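Local coordinates for protein probable CoA-transferase alpha subunit (Rhodococcus jostii, PDB 6COJ) that binds a coenzyme A thioester carrying a spiro-lactone ring and probably works as the alpha subunit of a CoA-transferase-family enzyme, at residues W41-K46 and G68-G73; V89-A94 and K266-Y271; I36-W41 and L62-Y67; V182-G187 and Y201-Y206. The protein carries 1 engineered substitution. All blocks are in the same frame, centred on the assembly; numbering follows the deposited sequence.

In the fold
Interactions 1, 3 and 4 are buried close to the seven-stranded parallel sheet, whereas interaction 2, whose centre lies about 16 Å from that of the chain, is only partly buried. Interaction 3 pairs two adjacent strands of that sheet through backbone hydrogen bonds; interaction 1 joins the loops and helix that follow those same strands, and the two share Trp41 and contact with the bound thioester. Interaction 4 reaches the next strand, 177-184, and ties in through Arg45 and Gly40. Charged groups mark interactions 1 and 4, where Asp71 and Asp203 face basic residues of 41-46. In interaction 2 helix 265-274 meets a loop by a hydrogen bond from a glutamine side-chain amide and a water bridge.

Interaction 1: residues W41-K46 and G68-G73; sequences WGSRRK and GGPDLG. With F8G (S-{(3R,5R,9R)-1-[(2R,3S,4R,5R)-5-(6-amino-9H-purin-9-yl)-4-hydroxy-3-(phosphonooxy)tetrahydrofuran-2-yl]-3,5,9-trihydroxy-8,8-dimethyl-3,5-dioxido-10,14-dioxo-2,4,6-trioxa-11,15-diaza-3lambda~5~,5lambda~5~-diphosphaheptadecan-17-yl} (5R,10R)-7-hydroxy-10-methyl-2-oxo-1-oxaspiro[4.5]dec-6-ene-6-carbothioate (non-preferred name)), chain E.
From CB, Lys46 sets CG anti to its carbonyl carbon, and a bend at chi2 (-72°) sends the rest, extended, across Asp71. Lys46 CD passes 3.4 Å from Asp71 CG, Lys46 CE sits 3.3 Å from Asp71 OD1, and the tip, Lys46 NZ, forms a salt bridge with Asp71 OD2 at 2.9 Å, arriving 51° above the carboxylate plane. Gly39 O and Tyr67 O also grip NZ. Asp71 OD1 meanwhile takes a bond from Gly69 N (2.8 Å) at the N-cap position of the helix. Gly42 CA touches Gly68 O, and Gly69 CA touches Gly42 O, both at 3.4 Å. An alanine in place of Asp71 removes the carboxylate, and would probably destabilise the buried ammonium and loosen the helix start. At the loop's other end, CAI of the bound thioester lies at the edge of the Trp41 ring, 3.5 Å from Trp41 CH2. The contact lies at the start of helix 70-77, where Pro70 packs on Met48 and Asp71 on Val51 of helix 48-56.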
# COMPACT_ATOMS: atom_id res chain seq x y z
N TRP A 41 15.08 8.58 -4.19
CA TRP A 41 15.68 7.77 -3.13
C TRP A 41 17.19 7.81 -3.28
O TRP A 41 17.72 7.36 -4.30
CB TRP A 41 15.19 6.33 -3.29
CG TRP A 41 15.82 5.29 -2.40
CD1 TRP A 41 17.09 4.76 -2.51
CD2 TRP A 41 15.19 4.61 -1.31
NE1 TRP A 41 17.28 3.81 -1.54
CE2 TRP A 41 16.13 3.69 -0.80
CE3 TRP A 41 13.93 4.70 -0.70
CZ2 TRP A 41 15.85 2.86 0.29
CZ3 TRP A 41 13.65 3.87 0.37
CH2 TRP A 41 14.61 2.97 0.85
N GLY A 42 17.91 8.32 -2.28
CA GLY A 42 19.36 8.34 -2.40
C GLY A 42 19.77 9.07 -3.67
O GLY A 42 19.31 10.18 -3.95
N SER A 43 20.62 8.43 -4.47
CA SER A 43 21.00 8.98 -5.78
C SER A 43 20.18 8.36 -6.91
O SER A 43 20.71 7.88 -7.92
CB SER A 43 22.50 8.85 -6.00
OG SER A 43 22.92 9.51 -7.18
N ARG A 44 18.85 8.37 -6.75
CA ARG A 44 17.94 7.72 -7.68
C ARG A 44 16.73 8.61 -7.91
O ARG A 44 15.98 8.91 -6.98
CB ARG A 44 17.50 6.33 -7.16
CG ARG A 44 18.65 5.47 -6.68
CD ARG A 44 18.17 4.16 -6.05
NE ARG A 44 19.22 3.56 -5.23
CZ ARG A 44 19.48 2.26 -5.12
NH1 ARG A 44 18.78 1.37 -5.83
NH2 ARG A 44 20.46 1.85 -4.34
N ARG A 45 16.55 9.00 -9.18
CA ARG A 45 15.41 9.79 -9.66
C ARG A 45 15.05 10.94 -8.73
O ARG A 45 13.89 11.18 -8.40
CB ARG A 45 14.20 8.93 -10.03
CG ARG A 45 13.43 9.52 -11.21
CD ARG A 45 12.22 8.68 -11.64
NE ARG A 45 11.22 8.67 -10.56
CZ ARG A 45 10.75 7.59 -9.95
NH1 ARG A 45 11.09 6.37 -10.33
NH2 ARG A 45 9.89 7.77 -8.94
N LYS A 46 16.09 11.70 -8.35
CA LYS A 46 15.84 12.90 -7.58
C LYS A 46 15.43 14.03 -8.52
O LYS A 46 15.90 14.09 -9.66
CB LYS A 46 17.12 13.30 -6.86
CG LYS A 46 17.39 12.41 -5.66
CD LYS A 46 16.42 12.71 -4.55
CE LYS A 46 16.61 11.81 -3.36
NZ LYS A 46 15.66 12.23 -2.30
N GLY A 68 17.37 10.63 1.70
CA GLY A 68 18.31 11.65 1.26
C GLY A 68 19.41 11.16 0.33
O GLY A 68 19.92 10.05 0.43
N GLY A 69 19.80 12.07 -0.57
CA GLY A 69 20.93 11.90 -1.45
C GLY A 69 21.55 13.25 -1.75
O GLY A 69 21.61 14.13 -0.89
N PRO A 70 22.02 13.44 -2.99
CA PRO A 70 22.64 14.73 -3.34
C PRO A 70 21.66 15.89 -3.39
O PRO A 70 22.11 17.05 -3.44
CB PRO A 70 23.25 14.45 -4.72
CG PRO A 70 22.36 13.36 -5.30
CD PRO A 70 22.00 12.49 -4.11
N ASP A 71 20.35 15.62 -3.42
CA ASP A 71 19.36 16.67 -3.23
C ASP A 71 19.57 17.38 -1.90
O ASP A 71 19.68 18.61 -1.84
CB ASP A 71 17.94 16.09 -3.32
CG ASP A 71 17.68 14.96 -2.31
OD1 ASP A 71 18.57 14.13 -2.04
OD2 ASP A 71 16.54 14.91 -1.79
N LEU A 72 19.65 16.60 -0.82
CA LEU A 72 19.87 17.17 0.50
C LEU A 72 21.26 17.78 0.61
O LEU A 72 21.42 18.84 1.23
CB LEU A 72 19.65 16.09 1.56
CG LEU A 72 19.69 16.54 3.02
CD1 LEU A 72 18.69 17.66 3.27
CD2 LEU A 72 19.43 15.36 3.94
N GLY A 73 22.27 17.15 0.00
CA GLY A 73 23.60 17.73 0.00
C GLY A 73 23.64 19.10 -0.63
O GLY A 73 24.19 20.05 -0.06
C4 F8G E . 36.02 8.50 13.73
C5 F8G E . 35.50 8.13 15.06
C6 F8G E . 35.00 9.21 15.94
C8 F8G E . 36.17 6.34 13.99
N1 F8G E . 35.03 10.49 15.49
N3 F8G E . 36.03 9.79 13.33
C1' F8G E . 36.97 7.31 11.79
C2 F8G E . 35.54 10.89 14.17
C2' F8G E . 38.10 6.32 11.59
C3' F8G E . 37.94 5.98 10.12
C4' F8G E . 36.45 5.96 9.94
C5' F8G E . 35.92 4.57 10.20
CAA F8G E . 15.68 -2.95 4.78
CAB F8G E . 17.18 -2.81 4.90
CAC F8G E . 17.86 -1.73 4.44
CAD F8G E . 17.22 -0.76 3.46
CAE F8G E . 15.83 -1.23 3.04
CAF F8G E . 15.03 -1.69 4.24
CAG F8G E . 19.21 -1.44 4.95
CAI F8G E . 15.05 -0.16 2.30
CAK F8G E . 18.07 -0.46 2.20
CAL F8G E . 18.49 1.02 2.24
CAM F8G E . 17.86 1.50 3.53
CAQ F8G E . 21.57 -1.57 6.31
CAR F8G E . 22.54 -1.86 5.19
CAT F8G E . 24.81 -1.55 5.96
CAU F8G E . 26.07 -0.72 5.80
CAV F8G E . 27.06 -0.87 6.94
CAX F8G E . 29.30 -0.67 6.09
CAY F8G E . 30.55 0.15 5.92
CAZ F8G E . 31.67 -0.30 6.87
CBA F8G E . 32.81 0.70 6.79
CBM F8G E . 31.14 -0.31 8.30
CBN F8G E . 32.21 -1.67 6.50
N6 F8G E . 34.51 8.92 17.17
N7 F8G E . 35.63 6.79 15.15
N9 F8G E . 36.41 7.36 13.16
NAS F8G E . 23.75 -1.08 5.31
NAW F8G E . 28.27 -0.09 6.70
O2' F8G E . 39.38 6.89 11.86
O3' F8G E . 38.39 7.07 9.33
O4' F8G E . 35.93 6.86 10.92
O5' F8G E . 36.42 3.70 9.19
OAH F8G E . 17.75 -3.74 5.42
OAJ F8G E . 19.78 -0.42 4.57
OAN F8G E . 17.97 2.59 4.04
OAO F8G E . 17.08 0.47 4.14
OBB F8G E . 32.26 1.97 7.08
OBD F8G E . 34.07 3.34 8.34
OBJ F8G E . 24.78 -2.58 6.62
OBK F8G E . 29.22 -1.81 5.66
OBL F8G E . 31.02 0.07 4.57
OBO F8G E . 32.27 4.48 7.08
OBP F8G E . 34.00 3.29 5.72
OBQ F8G E . 35.98 1.83 7.49
OBR F8G E . 35.17 1.61 9.84
OCI F8G E . 40.03 8.20 7.76
OCJ F8G E . 40.85 6.95 9.74
OCK F8G E . 39.87 5.72 7.80
PBC F8G E . 33.18 3.29 6.99
PBE F8G E . 35.42 2.55 8.69
PCH F8G E . 39.83 6.98 8.63
SAP F8G E . 20.05 -2.42 6.02

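Interaction 2: residues V89-A94 and K266-Y271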
# COMPACT_ATOMS: atom_id res chain seq x y z
N VAL A 89 20.90 9.12 4.43
CA VAL A 89 21.44 9.95 3.36
C VAL A 89 22.54 9.15 2.69
O VAL A 89 23.49 8.72 3.36
CB VAL A 89 21.99 11.30 3.88
CG1 VAL A 89 22.53 12.12 2.70
CG2 VAL A 89 20.90 12.07 4.62
N SER A 90 22.41 8.92 1.38
CA SER A 90 23.39 8.10 0.68
C SER A 90 23.50 8.57 -0.76
O SER A 90 22.50 8.95 -1.39
CB SER A 90 22.99 6.62 0.68
OG SER A 90 23.97 5.84 0.01
N LEU A 91 24.73 8.53 -1.28
CA LEU A 91 24.99 8.72 -2.70
C LEU A 91 24.90 7.43 -3.50
O LEU A 91 25.05 7.46 -4.72
CB LEU A 91 26.35 9.40 -2.91
CG LEU A 91 26.52 10.79 -2.30
CD1 LEU A 91 27.91 11.35 -2.58
CD2 LEU A 91 25.45 11.75 -2.81
N ASP A 92 24.71 6.28 -2.83
CA ASP A 92 24.53 4.97 -3.46
C ASP A 92 25.82 4.39 -4.05
O ASP A 92 26.01 3.17 -4.03
CB ASP A 92 23.37 4.95 -4.45
CG ASP A 92 22.03 4.84 -3.76
OD1 ASP A 92 21.91 4.02 -2.83
OD2 ASP A 92 21.10 5.59 -4.13
N SER A 93 26.70 5.24 -4.56
CA SER A 93 28.03 4.85 -4.99
C SER A 93 29.06 5.56 -4.12
O SER A 93 28.74 6.53 -3.42
CB SER A 93 28.29 5.25 -6.45
OG SER A 93 27.12 5.15 -7.24
N ALA A 94 30.30 5.09 -4.18
CA ALA A 94 31.40 5.74 -3.46
C ALA A 94 31.44 7.22 -3.84
O ALA A 94 31.26 7.56 -5.00
CB ALA A 94 32.71 5.06 -3.80
N LYS A 266 30.67 9.43 -12.99
CA LYS A 266 31.83 10.31 -13.04
C LYS A 266 31.48 11.71 -12.54
O LYS A 266 32.27 12.33 -11.82
CB LYS A 266 32.38 10.35 -14.47
CG LYS A 266 33.24 9.14 -14.86
CD LYS A 266 32.42 8.00 -15.42
CE LYS A 266 32.96 6.64 -15.01
NZ LYS A 266 32.04 5.50 -15.30
N PHE A 267 30.30 12.22 -12.91
CA PHE A 267 29.95 13.56 -12.46
C PHE A 267 29.61 13.59 -10.99
O PHE A 267 29.93 14.56 -10.29
CB PHE A 267 28.82 14.18 -13.28
CG PHE A 267 28.66 15.65 -13.03
CD1 PHE A 267 29.49 16.56 -13.66
CD2 PHE A 267 27.73 16.12 -12.12
CE1 PHE A 267 29.38 17.91 -13.41
CE2 PHE A 267 27.61 17.48 -11.87
CZ PHE A 267 28.44 18.37 -12.51
N GLN A 268 28.94 12.55 -10.48
CA GLN A 268 28.67 12.52 -9.05
C GLN A 268 29.97 12.51 -8.25
O GLN A 268 30.08 13.18 -7.22
CB GLN A 268 27.79 11.34 -8.66
CG GLN A 268 27.52 11.32 -7.17
CD GLN A 268 26.43 10.36 -6.80
OE1 GLN A 268 25.25 10.70 -6.87
NE2 GLN A 268 26.82 9.17 -6.39
N ARG A 269 30.97 11.75 -8.72
CA ARG A 269 32.28 11.79 -8.08
C ARG A 269 32.86 13.20 -8.09
O ARG A 269 33.45 13.64 -7.10
CB ARG A 269 33.24 10.81 -8.75
CG ARG A 269 33.03 9.38 -8.29
CD ARG A 269 34.15 8.47 -8.73
NE ARG A 269 34.25 8.34 -10.18
CZ ARG A 269 33.65 7.38 -10.88
NH1 ARG A 269 32.89 6.47 -10.26
NH2 ARG A 269 33.80 7.33 -12.19
N HIS A 270 32.68 13.93 -9.20
CA HIS A 270 33.19 15.30 -9.27
C HIS A 270 32.46 16.22 -8.30
O HIS A 270 33.08 17.07 -7.65
CB HIS A 270 33.07 15.82 -10.71
CG HIS A 270 33.59 17.21 -10.90
ND1 HIS A 270 34.92 17.53 -10.77
CD2 HIS A 270 32.95 18.36 -11.21
CE1 HIS A 270 35.09 18.82 -10.99
NE2 HIS A 270 33.91 19.35 -11.25
N TYR A 271 31.14 16.06 -8.18
CA TYR A 271 30.38 16.80 -7.18
C TYR A 271 30.94 16.55 -5.78
O TYR A 271 31.21 17.50 -5.02
CB TYR A 271 28.90 16.41 -7.25
CG TYR A 271 28.13 16.59 -5.96
CD1 TYR A 271 27.70 17.84 -5.54
CD2 TYR A 271 27.85 15.50 -5.15
CE1 TYR A 271 27.01 18.01 -4.35
CE2 TYR A 271 27.16 15.65 -3.95
CZ TYR A 271 26.74 16.91 -3.56
OH TYR A 271 26.05 17.07 -2.38
O HOH W 1 31.56 6.22 -7.34
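Two polar links join the loop 89-94 to helix residues 266-271, one direct and one through water. Gln268, extended with CG anti to its backbone N (chi1 -180°), donates from NE2 to Leu91 O at 3.0 Å; the N-H...O angle is 153° and the nitrogen lies 26° above the carbonyl plane. The other end of the amide, OE1, is hydrogen-bonded to Ser43 OG. Water 1 donates to Ala94 O (2.7 Å) and accepts from Arg269 NH1 (3.2 Å), lying in plane at the edge of the guanidinium. The loop shapes itself with an ST turn, Ser90 OG accepting from Asp92 N at 3.0 Å, and so carries the chain from strand 88-89 past helix 265-274. Van der Waals contact is slighter. Leu91 CB lies beside the amide, 3.5 Å from Gln268 NE2, and in the one apolar pair Leu91 CD2 approaches Tyr271 CE2 obliquely at 4.4 Å. The Tyr271 hydroxyl is bound to Asp98, and Ser93 OG to Glu265.

Interaction 3: residues I36-W41 and L62-Y67. With F8G (S-{(3R,5R,9R)-1-[(2R,3S,4R,5R)-5-(6-amino-9H-purin-9-yl)-4-hydroxy-3-(phosphonooxy)tetrahydrofuran-2-yl]-3,5,9-trihydroxy-8,8-dimethyl-3,5-dioxido-10,14-dioxo-2,4,6-trioxa-11,15-diaza-3lambda~5~,5lambda~5~-diphosphaheptadecan-17-yl} (5R,10R)-7-hydroxy-10-methyl-2-oxo-1-oxaspiro[4.5]dec-6-ene-6-carbothioate (non-preferred name)), chain E.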
# COMPACT_ATOMS: atom_id res chain seq x y z
N ILE A 36 9.13 20.60 3.06
CA ILE A 36 9.12 20.12 1.68
C ILE A 36 9.59 18.67 1.66
O ILE A 36 10.64 18.34 2.21
CB ILE A 36 10.00 20.99 0.77
CG1 ILE A 36 9.51 22.44 0.82
CG2 ILE A 36 9.99 20.46 -0.67
CD1 ILE A 36 10.24 23.37 -0.12
N GLY A 37 8.80 17.81 1.01
CA GLY A 37 9.21 16.44 0.77
C GLY A 37 9.85 16.35 -0.61
O GLY A 37 9.37 16.95 -1.56
N ILE A 38 10.95 15.61 -0.69
CA ILE A 38 11.65 15.43 -1.96
C ILE A 38 11.64 13.95 -2.31
O ILE A 38 12.05 13.11 -1.50
CB ILE A 38 13.08 15.99 -1.91
CG1 ILE A 38 13.05 17.45 -1.47
CG2 ILE A 38 13.74 15.83 -3.27
CD1 ILE A 38 14.42 18.08 -1.35
N GLY A 39 11.17 13.64 -3.52
CA GLY A 39 10.98 12.27 -3.97
C GLY A 39 12.28 11.57 -4.33
O GLY A 39 13.38 11.97 -3.93
N GLY A 40 12.14 10.49 -5.09
CA GLY A 40 13.29 9.66 -5.39
C GLY A 40 13.80 8.96 -4.14
O GLY A 40 13.09 8.78 -3.14
N TRP A 41 15.08 8.58 -4.19
CA TRP A 41 15.68 7.77 -3.13
C TRP A 41 17.19 7.81 -3.28
O TRP A 41 17.72 7.36 -4.30
CB TRP A 41 15.19 6.33 -3.29
CG TRP A 41 15.82 5.29 -2.40
CD1 TRP A 41 17.09 4.76 -2.51
CD2 TRP A 41 15.19 4.61 -1.31
NE1 TRP A 41 17.28 3.81 -1.54
CE2 TRP A 41 16.13 3.69 -0.80
CE3 TRP A 41 13.93 4.70 -0.70
CZ2 TRP A 41 15.85 2.86 0.29
CZ3 TRP A 41 13.65 3.87 0.37
CH2 TRP A 41 14.61 2.97 0.85
N LEU A 62 14.31 25.69 5.33
CA LEU A 62 13.41 24.61 4.96
C LEU A 62 13.49 23.47 5.96
O LEU A 62 14.53 23.19 6.56
CB LEU A 62 13.77 24.07 3.58
CG LEU A 62 13.56 25.06 2.43
CD1 LEU A 62 14.03 24.45 1.12
CD2 LEU A 62 12.09 25.47 2.34
N THR A 63 12.36 22.80 6.14
CA THR A 63 12.33 21.51 6.81
C THR A 63 12.14 20.49 5.69
O THR A 63 11.17 20.57 4.94
CB THR A 63 11.17 21.46 7.80
OG1 THR A 63 11.42 22.39 8.87
CG2 THR A 63 11.02 20.07 8.40
N VAL A 64 13.10 19.57 5.55
CA VAL A 64 13.13 18.65 4.41
C VAL A 64 12.81 17.24 4.89
O VAL A 64 13.37 16.78 5.89
CB VAL A 64 14.49 18.69 3.68
CG1 VAL A 64 14.47 17.74 2.49
CG2 VAL A 64 14.77 20.09 3.20
N VAL A 65 11.91 16.57 4.17
CA VAL A 65 11.55 15.17 4.42
C VAL A 65 11.99 14.39 3.19
O VAL A 65 11.53 14.68 2.08
CB VAL A 65 10.04 15.00 4.64
CG1 VAL A 65 9.70 13.54 4.87
CG2 VAL A 65 9.58 15.85 5.83
N THR A 66 12.88 13.42 3.37
CA THR A 66 13.46 12.80 2.18
C THR A 66 14.14 11.48 2.54
O THR A 66 14.57 11.28 3.68
CB THR A 66 14.47 13.74 1.52
OG1 THR A 66 14.89 13.18 0.26
CG2 THR A 66 15.69 13.96 2.42
N TYR A 67 14.22 10.60 1.55
CA TYR A 67 15.21 9.53 1.54
C TYR A 67 16.43 10.16 0.88
O TYR A 67 16.52 10.24 -0.35
CB TYR A 67 14.70 8.34 0.75
CG TYR A 67 13.64 7.53 1.45
CD1 TYR A 67 13.93 6.84 2.63
CD2 TYR A 67 12.35 7.43 0.93
CE1 TYR A 67 12.95 6.05 3.25
CE2 TYR A 67 11.38 6.64 1.54
CZ TYR A 67 11.69 5.96 2.71
OH TYR A 67 10.71 5.17 3.29
C4 F8G E . 36.02 8.50 13.73
C5 F8G E . 35.50 8.13 15.06
C6 F8G E . 35.00 9.21 15.94
C8 F8G E . 36.17 6.34 13.99
N1 F8G E . 35.03 10.49 15.49
N3 F8G E . 36.03 9.79 13.33
C1' F8G E . 36.97 7.31 11.79
C2 F8G E . 35.54 10.89 14.17
C2' F8G E . 38.10 6.32 11.59
C3' F8G E . 37.94 5.98 10.12
C4' F8G E . 36.45 5.96 9.94
C5' F8G E . 35.92 4.57 10.20
CAA F8G E . 15.68 -2.95 4.78
CAB F8G E . 17.18 -2.81 4.90
CAC F8G E . 17.86 -1.73 4.44
CAD F8G E . 17.22 -0.76 3.46
CAE F8G E . 15.83 -1.23 3.04
CAF F8G E . 15.03 -1.69 4.24
CAG F8G E . 19.21 -1.44 4.95
CAI F8G E . 15.05 -0.16 2.30
CAK F8G E . 18.07 -0.46 2.20
CAL F8G E . 18.49 1.02 2.24
CAM F8G E . 17.86 1.50 3.53
CAQ F8G E . 21.57 -1.57 6.31
CAR F8G E . 22.54 -1.86 5.19
CAT F8G E . 24.81 -1.55 5.96
CAU F8G E . 26.07 -0.72 5.80
CAV F8G E . 27.06 -0.87 6.94
CAX F8G E . 29.30 -0.67 6.09
CAY F8G E . 30.55 0.15 5.92
CAZ F8G E . 31.67 -0.30 6.87
CBA F8G E . 32.81 0.70 6.79
CBM F8G E . 31.14 -0.31 8.30
CBN F8G E . 32.21 -1.67 6.50
N6 F8G E . 34.51 8.92 17.17
N7 F8G E . 35.63 6.79 15.15
N9 F8G E . 36.41 7.36 13.16
NAS F8G E . 23.75 -1.08 5.31
NAW F8G E . 28.27 -0.09 6.70
O2' F8G E . 39.38 6.89 11.86
O3' F8G E . 38.39 7.07 9.33
O4' F8G E . 35.93 6.86 10.92
O5' F8G E . 36.42 3.70 9.19
OAH F8G E . 17.75 -3.74 5.42
OAJ F8G E . 19.78 -0.42 4.57
OAN F8G E . 17.97 2.59 4.04
OAO F8G E . 17.08 0.47 4.14
OBB F8G E . 32.26 1.97 7.08
OBD F8G E . 34.07 3.34 8.34
OBJ F8G E . 24.78 -2.58 6.62
OBK F8G E . 29.22 -1.81 5.66
OBL F8G E . 31.02 0.07 4.57
OBO F8G E . 32.27 4.48 7.08
OBP F8G E . 34.00 3.29 5.72
OBQ F8G E . 35.98 1.83 7.49
OBR F8G E . 35.17 1.61 9.84
OCI F8G E . 40.03 8.20 7.76
OCJ F8G E . 40.85 6.95 9.74
OCK F8G E . 39.87 5.72 7.80
PBC F8G E . 33.18 3.29 6.99
PBE F8G E . 35.42 2.55 8.69
PCH F8G E . 39.83 6.98 8.63
SAP F8G E . 20.05 -2.42 6.02
O HOH W 2 12.77 10.56 -0.99
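Strands 35-38 and 62-65 are the two parallel strands of a beta-alpha-beta crossover through helix 48-56, adjacent in the central Rossmann-like sheet. Three backbone bonds stitch them: Ile36 N to Thr63 O (2.8 Å) and Ile38 N to Val65 O (3.0 Å) run nearly along the C=O axes, while Val65 N meets Ile36 O (2.9 Å) from above the carbonyl plane. On the face bearing Ile36, Ile38 and Val64, Ile38 CD1 crosses obliquely to Val64 CG1 at 3.9 Å. Near the strand starts Ile36 CD1 touches Leu62 CD2 at 3.7 Å. Beyond the direct hydrogen bonds, water 2 bridges the segments, donating to Ile38 O and Gly40 O and accepting from Tyr67 N at 2.9 Å. Trp41, its CG anti to the backbone N (chi1 173°), then swings its six-membered ring over Tyr67, with CZ3 3.5 Å above the centre of that ring and the planes at 38°. The Tyr67 hydroxyl is held by Ala117 O of the ligand pocket. Backbone bonds thus fix the strands; nearer the bound thioester water and aromatic contact take over, probably helping, with Phe88 and an aromatic side chain of another chain, to set the pose of the Trp41 ring.

Interaction 4: residues V182-G187 and Y201-Y206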
# COMPACT_ATOMS: atom_id res chain seq x y z
N VAL A 182 8.89 16.07 -7.01
CA VAL A 182 9.17 14.73 -7.51
C VAL A 182 9.50 14.83 -9.00
O VAL A 182 9.08 15.76 -9.68
CB VAL A 182 8.00 13.74 -7.27
CG1 VAL A 182 7.67 13.62 -5.77
CG2 VAL A 182 6.76 14.15 -8.07
N HIS A 183 10.25 13.84 -9.49
CA HIS A 183 10.62 13.75 -10.90
C HIS A 183 10.21 12.38 -11.44
O HIS A 183 10.55 11.35 -10.85
CB HIS A 183 12.13 13.90 -11.09
CG HIS A 183 12.54 13.93 -12.53
ND1 HIS A 183 12.43 15.07 -13.30
CD2 HIS A 183 13.05 12.97 -13.34
CE1 HIS A 183 12.86 14.82 -14.52
NE2 HIS A 183 13.25 13.55 -14.57
N LEU A 184 9.52 12.38 -12.57
CA LEU A 184 9.04 11.15 -13.19
C LEU A 184 9.42 11.12 -14.67
O LEU A 184 9.91 12.10 -15.24
CB LEU A 184 7.53 10.97 -12.98
CG LEU A 184 7.20 10.52 -11.55
CD1 LEU A 184 5.72 10.68 -11.25
CD2 LEU A 184 7.62 9.06 -11.33
N ASN A 185 9.18 9.98 -15.30
CA ASN A 185 9.69 9.81 -16.66
C ASN A 185 8.79 10.42 -17.72
O ASN A 185 9.28 10.84 -18.77
CB ASN A 185 9.97 8.34 -16.96
CG ASN A 185 11.02 7.77 -16.03
OD1 ASN A 185 12.24 7.81 -16.32
ND2 ASN A 185 10.59 7.26 -14.90
N LEU A 186 7.48 10.44 -17.50
CA LEU A 186 6.55 10.84 -18.53
C LEU A 186 5.31 11.39 -17.85
O LEU A 186 4.90 10.88 -16.81
CB LEU A 186 6.16 9.61 -19.37
CG LEU A 186 5.60 9.84 -20.76
CD1 LEU A 186 6.63 10.58 -21.63
CD2 LEU A 186 5.29 8.49 -21.36
N GLY A 187 4.70 12.40 -18.45
CA GLY A 187 3.48 12.94 -17.88
C GLY A 187 2.77 13.82 -18.88
O GLY A 187 3.33 14.20 -19.91
N TYR A 201 9.70 4.16 -6.34
CA TYR A 201 10.09 4.76 -5.05
C TYR A 201 8.80 5.10 -4.31
O TYR A 201 7.93 4.22 -4.16
CB TYR A 201 11.13 5.88 -5.21
CG TYR A 201 12.30 5.40 -6.03
CD1 TYR A 201 13.04 4.29 -5.62
CD2 TYR A 201 12.62 6.00 -7.24
CE1 TYR A 201 14.08 3.80 -6.39
CE2 TYR A 201 13.67 5.52 -8.02
CZ TYR A 201 14.39 4.42 -7.59
OH TYR A 201 15.41 3.95 -8.39
N PHE A 202 8.64 6.33 -3.82
CA PHE A 202 7.52 6.71 -2.97
C PHE A 202 6.93 8.03 -3.44
O PHE A 202 6.29 8.74 -2.67
CB PHE A 202 7.97 6.79 -1.51
CG PHE A 202 8.58 5.51 -1.03
CD1 PHE A 202 9.90 5.19 -1.33
CD2 PHE A 202 7.82 4.60 -0.34
CE1 PHE A 202 10.44 3.97 -0.92
CE2 PHE A 202 8.36 3.39 0.08
CZ PHE A 202 9.67 3.08 -0.22
N ASP A 203 7.09 8.34 -4.74
CA ASP A 203 6.73 9.67 -5.21
C ASP A 203 5.23 9.92 -5.12
O ASP A 203 4.81 11.07 -4.90
CB ASP A 203 7.22 9.90 -6.63
CG ASP A 203 8.73 10.06 -6.72
OD1 ASP A 203 9.39 10.02 -5.66
OD2 ASP A 203 9.25 10.23 -7.84
N ASP A 204 4.42 8.88 -5.28
CA ASP A 204 2.99 9.02 -5.08
C ASP A 204 2.67 9.41 -3.64
O ASP A 204 1.81 10.27 -3.40
CB ASP A 204 2.26 7.73 -5.46
CG ASP A 204 2.81 6.51 -4.73
OD1 ASP A 204 4.04 6.41 -4.54
OD2 ASP A 204 2.02 5.63 -4.34
N LEU A 205 3.36 8.80 -2.67
CA LEU A 205 3.12 9.13 -1.27
C LEU A 205 3.53 10.56 -0.95
O LEU A 205 2.84 11.26 -0.20
CB LEU A 205 3.86 8.16 -0.36
CG LEU A 205 3.45 6.69 -0.44
CD1 LEU A 205 4.25 5.84 0.53
CD2 LEU A 205 1.97 6.56 -0.15
N TYR A 206 4.66 11.02 -1.49
CA TYR A 206 5.06 12.40 -1.26
C TYR A 206 4.00 13.36 -1.77
O TYR A 206 3.63 14.32 -1.08
CB TYR A 206 6.41 12.69 -1.93
CG TYR A 206 7.61 12.23 -1.12
CD1 TYR A 206 8.01 12.92 0.01
CD2 TYR A 206 8.34 11.11 -1.49
CE1 TYR A 206 9.11 12.52 0.76
CE2 TYR A 206 9.45 10.68 -0.76
CZ TYR A 206 9.81 11.40 0.37
OH TYR A 206 10.90 10.99 1.10
O HOH W 3 11.30 12.05 -7.61
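Asp203 OD2 is held by two donors, Arg45 NH2 in a salt bridge and water 3, a hydrogen-bond donor 2.8 Å from OD2 that itself accepts from His183 N at 2.8 Å. The other carboxylate oxygen, OD1, takes Gly40 N. His183 O stands 3.5 Å from Asp203 OD2, acceptor facing acceptor; Arg45 NE bonds that carbonyl oxygen, so one guanidinium serves both, which would probably ease their repulsion and keep the aspartate charged. The contact sets the end of strand 177-184, just ahead of the classic beta bulge at Asn185 and Leu186, against the first turn of helix 203-208, with Phe202 at its N-cap position. Aliphatic groups flank the charge: Val182 CB lies 3.8 Å from Asp203 CG, and Leu184 CD2 comes to 4.0 Å from Asp203 OD2. An alanine here removes the acceptor of Arg45 NH2, Gly40 N and the water, and would probably loosen 41-46 against the helix start. One helical turn on, Tyr206 CB rests 4.1 Å from Val182 CG1, its ring leading away.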